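Local coordinates for AvrL567-A (Melampsora lini, PDB 2OPC), which is an avirulence protein of the flax rust fungus, probably recognised inside the host plant by matching resistance proteins, at residues Lys35-Glu39 with Gln40-Pro44. Numbering follows the deposited sequence.
Sequences KWDNE and QMTMP
Trp36 and Pro44 form an antiparallel, non-hydrogen-bonded pair, their CA atoms 4.7 Å apart, and beyond it the chain reverses through a type I beta turn from Asn38 to Met41. Asp37 N donates to Met43 O at 3.1 Å, almost in line with the carbonyl (C=O...N 173°), while the turn itself is closed by Met41 N donating to Asn38 O. The Asp37 carboxylate reaches across the hairpin and uses both oxygens. Asp37 OD2 accepts the hydroxyl of Thr42, OG1 to OD2 being 2.6 Å, and Asp37 OD1 accepts Thr42 N at 3.0 Å and, more weakly, Met43 N and Asn38 N. Both Thr42 donors come from the syn side of the carboxylate, OG1 lying somewhat out of its plane, so Thr42 grips the group at two points and limits its rotation. Placing CG between the backbone N and the carbonyl carbon (chi1 58°) directs the Asp37 carboxylate toward the backbone of the returning chain. These bonds shape the loop of a beta hairpin that joins strand 32-36 to strand 44-48 in the three-stranded antiparallel sheet. At the turn, Asn38 OD1 accepts Gln40 N at 3.0 Å, an Asx turn, the donor slightly tilted from the side-chain carbonyl plane. The Trp36 indole is overlaid on one face by Met41: CG sits 3.6 Å from the centroid of the five-membered ring, 14° off the normal, a CH-pi contact, and SD lies over the same ring at 4.0 Å as a Met-aromatic contact. Met41 CG lies beside the backbone N, and the anti torsion about CB-CG then carries the sulfur over the five-membered ring before the chain bends at the terminal methyl. Near the ring plane, Met43 O approaches the edge at CE3. Trp36 NE1 bonds to Tyr19 O, and Phe18 stacks on the indole, tying this hairpin to strand 16-19 of the other sheet.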
loop_
_atom_site.group_PDB
_atom_site.type_symbol
_atom_site.label_atom_id
_atom_site.label_comp_id
_atom_site.label_asym_id
_atom_site.label_seq_id
_atom_site.Cartn_x
_atom_site.Cartn_y
_atom_site.Cartn_z
ATOM N N LYS A 35 0.576 -0.907 7.691
ATOM C CA LYS A 35 -0.185 -0.161 8.711
ATOM C C LYS A 35 -0.115 1.315 8.327
ATOM O O LYS A 35 0.592 1.677 7.385
ATOM C CB LYS A 35 0.398 -0.373 10.135
ATOM C CG LYS A 35 1.758 0.300 10.332
ATOM C CD LYS A 35 2.206 0.194 11.778
ATOM C CE LYS A 35 3.526 0.944 11.968
ATOM N NZ LYS A 35 3.916 0.959 13.428
ATOM N N TRP A 36 -0.831 2.166 9.059
ATOM C CA TRP A 36 -0.718 3.592 8.823
ATOM C C TRP A 36 0.415 4.205 9.604
ATOM O O TRP A 36 0.756 3.757 10.696
ATOM C CB TRP A 36 -2.035 4.311 9.195
ATOM C CG TRP A 36 -3.148 4.038 8.250
ATOM C CD1 TRP A 36 -4.301 3.319 8.485
ATOM C CD2 TRP A 36 -3.250 4.542 6.927
ATOM N NE1 TRP A 36 -5.096 3.298 7.368
ATOM C CE2 TRP A 36 -4.480 4.062 6.396
ATOM C CE3 TRP A 36 -2.411 5.345 6.125
ATOM C CZ2 TRP A 36 -4.907 4.390 5.101
ATOM C CZ3 TRP A 36 -2.828 5.656 4.832
ATOM C CH2 TRP A 36 -4.065 5.166 4.329
ATOM N N ASP A 37 0.939 5.321 9.084
ATOM C CA ASP A 37 2.042 5.998 9.747
ATOM C C ASP A 37 1.662 6.553 11.084
ATOM O O ASP A 37 2.445 6.449 12.051
ATOM C CB ASP A 37 2.681 7.051 8.813
ATOM C CG ASP A 37 1.684 8.119 8.308
ATOM O OD1 ASP A 37 0.458 7.919 8.271
ATOM O OD2 ASP A 37 2.164 9.214 7.938
ATOM N N ASN A 38 0.473 7.134 11.148
ATOM C CA ASN A 38 -0.078 7.730 12.374
ATOM C C ASN A 38 -1.562 8.052 12.169
ATOM O O ASN A 38 -2.170 7.680 11.144
ATOM C CB ASN A 38 0.724 8.980 12.791
ATOM C CG ASN A 38 0.792 9.996 11.691
ATOM O OD1 ASN A 38 -0.212 10.349 11.082
ATOM N ND2 ASN A 38 2.016 10.450 11.389
ATOM N N GLU A 39 -2.185 8.692 13.148
ATOM C CA GLU A 39 -3.619 8.905 13.097
ATOM C C GLU A 39 -4.077 9.788 11.951
ATOM O O GLU A 39 -5.193 9.749 11.542
ATOM C CB GLU A 39 -4.182 9.406 14.438
ATOM C CG GLU A 39 -3.989 10.858 14.687
ATOM C CD GLU A 39 -5.163 11.530 15.417
ATOM O OE1 GLU A 39 -5.721 10.854 16.274
ATOM O OE2 GLU A 39 -5.491 12.697 15.116
ATOM N N GLN A 40 -3.142 10.534 11.405
ATOM C CA GLN A 40 -3.395 11.353 10.260
ATOM C C GLN A 40 -3.462 10.544 8.934
ATOM O O GLN A 40 -4.021 10.948 7.969
ATOM C CB GLN A 40 -2.358 12.512 10.211
ATOM C CG GLN A 40 -1.976 13.158 11.595
ATOM C CD GLN A 40 -0.578 13.836 11.668
ATOM O OE1 GLN A 40 0.108 14.045 10.643
ATOM N NE2 GLN A 40 -0.147 14.180 12.901
ATOM N N MET A 41 -2.909 9.343 8.943
ATOM C CA MET A 41 -3.041 8.434 7.837
ATOM C C MET A 41 -2.546 8.994 6.525
ATOM O O MET A 41 -3.181 8.874 5.535
ATOM C CB MET A 41 -4.474 7.900 7.708
ATOM C CG MET A 41 -4.922 7.095 8.915
ATOM S SD MET A 41 -6.625 6.585 8.822
ATOM C CE MET A 41 -7.416 8.143 9.155
ATOM N N THR A 42 -1.360 9.569 6.561
ATOM C CA THR A 42 -0.822 10.257 5.386
ATOM C C THR A 42 -0.100 9.294 4.477
ATOM O O THR A 42 0.080 9.561 3.298
ATOM C CB THR A 42 0.114 11.482 5.698
ATOM O OG1 THR A 42 1.376 10.980 6.169
ATOM C CG2 THR A 42 -0.485 12.400 6.748
ATOM N N MET A 43 0.348 8.173 5.007
ATOM C CA MET A 43 1.013 7.183 4.155
ATOM C C MET A 43 1.026 5.829 4.826
ATOM O O MET A 43 1.097 5.740 6.055
ATOM C CB MET A 43 2.442 7.572 3.856
ATOM C CG MET A 43 3.322 7.527 5.082
ATOM S SD MET A 43 5.021 8.004 4.755
ATOM C CE MET A 43 4.794 9.751 4.536
ATOM N N PRO A 44 1.006 4.772 4.012
ATOM C CA PRO A 44 1.188 3.436 4.568
ATOM C C PRO A 44 2.644 3.172 4.887
ATOM O O PRO A 44 3.536 3.723 4.258
ATOM C CB PRO A 44 0.772 2.512 3.427
ATOM C CG PRO A 44 1.013 3.296 2.190
ATOM C CD PRO A 44 0.803 4.749 2.543
#